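Local structure of flagella basal body P-ring formation protein FlgA (Salmonella typhimurium, 3TEE) at residues L15-E21 and V70-N75; L104-V109 and P129-T133. The protein takes part in assembling the flagellar P-ring in the periplasm, where it may act as a chaperone or modulator of that process. All coordinates share one frame; numbering follows the deposited sequence.

Contact 1 of 2, residues L15-E21 and V70-N75; sequences LAGFSDE and VQATGN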
loop_
_atom_site.group_PDB
_atom_site.type_symbol
_atom_site.label_atom_id
_atom_site.label_comp_id
_atom_site.label_asym_id
_atom_site.label_seq_id
_atom_site.Cartn_x
_atom_site.Cartn_y
_atom_site.Cartn_z
ATOM N N LEU A 15 10.781 13.655 8.387
ATOM C CA LEU A 15 10.152 13.635 7.052
ATOM C C LEU A 15 11.163 13.526 5.919
ATOM O O LEU A 15 10.791 13.727 4.761
ATOM C CB LEU A 15 9.231 14.868 6.893
ATOM C CG LEU A 15 7.772 14.795 7.430
ATOM C CD1 LEU A 15 7.650 14.100 8.764
ATOM C CD2 LEU A 15 7.159 16.196 7.594
ATOM N N ALA A 16 12.435 13.150 6.238
ATOM C CA ALA A 16 13.476 12.976 5.220
ATOM C C ALA A 16 12.991 11.905 4.186
ATOM O O ALA A 16 12.380 10.906 4.562
ATOM C CB ALA A 16 14.796 12.546 5.866
ATOM N N GLY A 17 13.149 12.183 2.909
ATOM C CA GLY A 17 12.650 11.253 1.897
ATOM C C GLY A 17 11.193 11.470 1.504
ATOM O O GLY A 17 10.808 11.029 0.424
ATOM N N PHE A 18 10.356 12.154 2.350
ATOM C CA PHE A 18 8.945 12.486 2.028
ATOM C C PHE A 18 8.813 13.965 1.593
ATOM O O PHE A 18 8.036 14.296 0.686
ATOM C CB PHE A 18 8.004 12.278 3.233
ATOM C CG PHE A 18 7.701 10.868 3.699
ATOM C CD1 PHE A 18 6.735 10.099 3.062
ATOM C CD2 PHE A 18 8.320 10.342 4.832
ATOM C CE1 PHE A 18 6.417 8.814 3.530
ATOM C CE2 PHE A 18 8.005 9.060 5.298
ATOM C CZ PHE A 18 7.052 8.305 4.649
ATOM N N SER A 19 9.532 14.867 2.294
ATOM C CA SER A 19 9.414 16.309 2.092
ATOM C C SER A 19 10.761 17.038 2.099
ATOM O O SER A 19 11.654 16.678 2.855
ATOM C CB SER A 19 8.505 16.894 3.187
ATOM O OG SER A 19 8.321 18.294 3.033
ATOM N N ASP A 20 10.876 18.103 1.298
ATOM C CA ASP A 20 12.073 18.954 1.231
ATOM C C ASP A 20 11.733 20.364 1.739
ATOM O O ASP A 20 12.550 21.270 1.627
ATOM C CB ASP A 20 12.593 19.016 -0.230
ATOM C CG ASP A 20 11.576 19.489 -1.266
ATOM O OD1 ASP A 20 10.406 19.717 -0.899
ATOM O OD2 ASP A 20 11.938 19.576 -2.453
ATOM N N GLU A 21 10.519 20.550 2.302
ATOM C CA GLU A 21 10.068 21.848 2.824
ATOM C C GLU A 21 9.029 21.632 3.930
ATOM O O GLU A 21 7.867 21.352 3.656
ATOM C CB GLU A 21 9.496 22.677 1.673
ATOM C CG GLU A 21 9.281 24.125 2.036
ATOM C CD GLU A 21 8.767 24.957 0.875
ATOM O OE1 GLU A 21 8.860 24.514 -0.295
ATOM O OE2 GLU A 21 8.277 26.068 1.149
ATOM N N VAL A 70 1.813 21.007 10.812
ATOM C CA VAL A 70 3.020 20.736 10.028
ATOM C C VAL A 70 2.676 20.802 8.538
ATOM O O VAL A 70 1.955 19.959 8.021
ATOM C CB VAL A 70 3.659 19.379 10.411
ATOM C CG1 VAL A 70 4.912 19.086 9.578
ATOM C CG2 VAL A 70 3.951 19.301 11.911
ATOM N N GLN A 71 3.204 21.805 7.863
ATOM C CA GLN A 71 3.044 21.920 6.404
ATOM C C GLN A 71 4.212 21.165 5.784
ATOM O O GLN A 71 5.365 21.463 6.103
ATOM C CB GLN A 71 3.080 23.391 5.967
ATOM C CG GLN A 71 1.975 24.255 6.571
ATOM C CD GLN A 71 1.976 25.670 6.037
ATOM O OE1 GLN A 71 2.946 26.153 5.444
ATOM N NE2 GLN A 71 0.854 26.355 6.188
ATOM N N ALA A 72 3.933 20.145 4.958
ATOM C CA ALA A 72 5.011 19.372 4.333
ATOM C C ALA A 72 4.776 19.347 2.843
ATOM O O ALA A 72 3.677 18.986 2.410
ATOM C CB ALA A 72 5.068 17.949 4.901
ATOM N N THR A 73 5.753 19.843 2.064
ATOM C CA THR A 73 5.668 19.879 0.589
ATOM C C THR A 73 6.617 18.815 0.044
ATOM O O THR A 73 7.736 18.673 0.533
ATOM C CB THR A 73 5.943 21.296 0.018
ATOM O OG1 THR A 73 5.010 22.211 0.582
ATOM C CG2 THR A 73 5.790 21.373 -1.511
ATOM N N GLY A 74 6.125 18.041 -0.920
ATOM C CA GLY A 74 6.888 16.967 -1.527
ATOM C C GLY A 74 6.115 16.333 -2.664
ATOM O O GLY A 74 5.051 16.823 -3.069
ATOM N N ASN A 75 6.669 15.231 -3.192
ATOM C CA ASN A 75 6.089 14.541 -4.329
ATOM C C ASN A 75 5.004 13.532 -3.941
ATOM O O ASN A 75 5.015 12.928 -2.859
ATOM C CB ASN A 75 7.198 13.896 -5.205
ATOM C CG ASN A 75 8.019 14.897 -6.010
ATOM O OD1 ASN A 75 7.549 15.966 -6.403
ATOM N ND2 ASN A 75 9.256 14.560 -6.324
HETATM O O HOH W 1 6.622 12.425 -0.749
HETATM O O HOH W 2 9.330 14.553 -2.260
HETATM O O HOH W 3 5.538 22.902 3.159
#

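Contact 2 of 2, residues L104-V109 and P129-T133; sequences LPPRTV and PVQLT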
loop_
_atom_site.group_PDB
_atom_site.type_symbol
_atom_site.label_atom_id
_atom_site.label_comp_id
_atom_site.label_asym_id
_atom_site.label_seq_id
_atom_site.Cartn_x
_atom_site.Cartn_y
_atom_site.Cartn_z
ATOM N N LEU A 104 -3.394 16.690 0.926
ATOM C CA LEU A 104 -3.772 15.598 0.044
ATOM C C LEU A 104 -4.964 14.798 0.577
ATOM O O LEU A 104 -5.102 14.649 1.803
ATOM C CB LEU A 104 -2.590 14.637 -0.149
ATOM C CG LEU A 104 -1.433 15.111 -1.022
ATOM C CD1 LEU A 104 -0.336 14.057 -1.010
ATOM C CD2 LEU A 104 -1.930 15.372 -2.512
ATOM N N PRO A 105 -5.755 14.165 -0.327
ATOM C CA PRO A 105 -6.859 13.286 0.147
ATOM C C PRO A 105 -6.324 12.030 0.845
ATOM O O PRO A 105 -5.141 11.716 0.669
ATOM C CB PRO A 105 -7.654 12.964 -1.132
ATOM C CG PRO A 105 -6.717 13.199 -2.253
ATOM C CD PRO A 105 -5.697 14.231 -1.801
ATOM N N PRO A 106 -7.157 11.288 1.639
ATOM C CA PRO A 106 -6.644 10.111 2.361
ATOM C C PRO A 106 -5.982 9.044 1.519
ATOM O O PRO A 106 -6.456 8.737 0.424
ATOM C CB PRO A 106 -7.900 9.544 3.045
ATOM C CG PRO A 106 -8.786 10.696 3.211
ATOM C CD PRO A 106 -8.581 11.520 1.969
ATOM N N ARG A 107 -4.889 8.473 2.046
ATOM C CA ARG A 107 -4.135 7.386 1.424
ATOM C C ARG A 107 -3.673 7.690 -0.025
ATOM O O ARG A 107 -3.787 6.836 -0.906
ATOM C CB ARG A 107 -4.914 6.056 1.504
ATOM C CG ARG A 107 -5.014 5.484 2.930
ATOM C CD ARG A 107 -5.975 4.310 2.986
ATOM N NE ARG A 107 -5.372 3.076 2.480
ATOM C CZ ARG A 107 -6.052 2.088 1.907
ATOM N NH1 ARG A 107 -7.366 2.185 1.740
ATOM N NH2 ARG A 107 -5.421 1.002 1.480
ATOM N N THR A 108 -3.158 8.905 -0.258
ATOM C CA THR A 108 -2.609 9.253 -1.570
ATOM C C THR A 108 -1.280 8.514 -1.662
ATOM O O THR A 108 -0.489 8.536 -0.705
ATOM C CB THR A 108 -2.410 10.781 -1.727
ATOM O OG1 THR A 108 -3.685 11.412 -1.692
ATOM C CG2 THR A 108 -1.683 11.157 -3.040
ATOM N N VAL A 109 -1.020 7.891 -2.816
ATOM C CA VAL A 109 0.242 7.208 -3.074
ATOM C C VAL A 109 1.358 8.265 -3.166
ATOM O O VAL A 109 1.209 9.258 -3.881
ATOM C CB VAL A 109 0.172 6.321 -4.347
ATOM C CG1 VAL A 109 1.527 5.681 -4.632
ATOM C CG2 VAL A 109 -0.910 5.248 -4.216
ATOM N N PRO A 129 -5.016 13.270 -7.455
ATOM C CA PRO A 129 -4.043 12.462 -6.697
ATOM C C PRO A 129 -4.494 10.997 -6.724
ATOM O O PRO A 129 -5.709 10.700 -6.659
ATOM C CB PRO A 129 -4.141 13.032 -5.269
ATOM C CG PRO A 129 -4.751 14.392 -5.431
ATOM C CD PRO A 129 -5.731 14.211 -6.566
ATOM N N VAL A 130 -3.536 10.087 -6.889
ATOM C CA VAL A 130 -3.830 8.658 -6.948
ATOM C C VAL A 130 -3.941 8.135 -5.513
ATOM O O VAL A 130 -2.947 8.139 -4.771
ATOM C CB VAL A 130 -2.795 7.870 -7.791
ATOM C CG1 VAL A 130 -3.032 6.356 -7.698
ATOM C CG2 VAL A 130 -2.812 8.333 -9.254
ATOM N N GLN A 131 -5.146 7.721 -5.122
ATOM C CA GLN A 131 -5.382 7.149 -3.785
ATOM C C GLN A 131 -5.433 5.637 -3.858
ATOM O O GLN A 131 -5.857 5.088 -4.874
ATOM C CB GLN A 131 -6.665 7.690 -3.163
ATOM C CG GLN A 131 -6.631 9.194 -2.895
ATOM C CD GLN A 131 -8.029 9.665 -2.581
ATOM O OE1 GLN A 131 -8.750 10.147 -3.457
ATOM N NE2 GLN A 131 -8.452 9.517 -1.329
ATOM N N LEU A 132 -4.977 4.954 -2.794
ATOM C CA LEU A 132 -5.001 3.477 -2.699
ATOM C C LEU A 132 -6.418 2.891 -2.885
ATOM O O LEU A 132 -6.564 1.831 -3.489
ATOM C CB LEU A 132 -4.362 2.993 -1.385
ATOM C CG LEU A 132 -2.842 3.179 -1.247
ATOM C CD1 LEU A 132 -2.389 2.841 0.157
ATOM C CD2 LEU A 132 -2.077 2.299 -2.235
ATOM N N THR A 133 -7.457 3.623 -2.447
ATOM C CA THR A 133 -8.862 3.222 -2.632
ATOM C C THR A 133 -9.327 3.251 -4.103
ATOM O O THR A 133 -10.369 2.676 -4.404
ATOM C CB THR A 133 -9.793 4.088 -1.766
ATOM O OG1 THR A 133 -9.483 5.476 -1.957
ATOM C CG2 THR A 133 -9.730 3.721 -0.289
HETATM O O HOH W 4 -8.872 6.630 0.720
#

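Contact 1 of 2, residues L15-E21 and V70-N75
S19 hooks the loop that leaves helix 2-14 onto strand 70-75, just before strand 21-26 joins the antiparallel sheet; an ST turn shapes the hook. Its CB comes within 3.3 Å of T73 O and 4.0 Å of A72 CB. With OG anti to the backbone N (chi1 -179°), the hydroxyl swings to the strand and donates to T73 O at 2.6 Å, from above the carbonyl plane. The same OG accepts from E21 N, which closes the ST turn. T73 O thus takes two donors, the second being D20 N in a longer bond of 3.3 Å. D20 OD1 also lies near this oxygen, but both are acceptors; the carboxylate instead forms a salt bridge with R98, as does that of E21. Beside the S19 contact, L15 CD2 packs on A72 CB at 3.8 Å and meets V70 CG1 tip to tip. One residue before S19, F18 O lies against G74 CA, and two waters link it to N75, one to its O and one to its N. T73 N returns a bond to E21 O at 3.0 Å, and a water joins this oxygen to T73 OG1.

Contact 2 of 2, residues L104-V109 and P129-T133
A type II beta turn, P105 to T108, docks against the loop P129-T133 that leads into strand 135-137, in the part of the chain matching the P-ring chaperone family. One isolated backbone bridge, T108 beside Q131, sets the register. Around it R107 O accepts from L132 N at 2.9 Å, and V109 N gives a nearly straight bond (172°) to V130 O. The side chain of Q131 adds a third link: NE2 donates to P106 O at 2.8 Å, arriving in the carbonyl plane on a lone pair and close to its own amide plane. This bond fixes which way round the amide sits, while P105 CB lies 3.5 Å from NE2. A water also reaches P106 O and joins it to T133 OG1. Within the turn, T108 OG1 donates to P105 O from above the carbonyl plane, so a side chain ties the last residue of the turn to the first.

Apolar contacts flank these bonds. P105 and P129 cross at about a right angle, CD against CG, and T108 CG2 leans on P129 CB. Further along, V109 CG2 sits 3.7 Å from L132 CD2; both valines, V109 and V130, also pack on V77 of strand 62-79 and are backbone hydrogen-bonded to it, which ties the pair of loops to the long sheet strand. A glycerol, probably from the crystallisation liquor, hydrogen-bonds to P105 O and T108 O. R107, which is exposed, lies against L132 and T133: its chain bends at chi3 (79°), and the side chains of R107 and L132 cross at about a right angle. L132 CB lies over one face of the guanidinium, 3.6 Å from NH2, while T133 CG2 approaches NH1 obliquely at 3.5 Å.

Contacts 1 and 2 follow one another along the chain, 15-21 with 70-75 closing before 104-109 meets 129-133. Their centres are 16 Å apart and their nearest atoms about 5 Å, without touching. The long strand 62-79 of the N-terminal sheet carries both: residues 70-75 belong to contact 1, and its last residues, Y76, V77 and V79, meet the side chains or backbone of contact 2. L110, the residue after segment 104-109, touches both F18 of contact 1 and L104 of contact 2. The strand thus joins the loop after helix 2-14 to the loops before and after strand 118-120; the sheet that begins with strand 146-152 follows later.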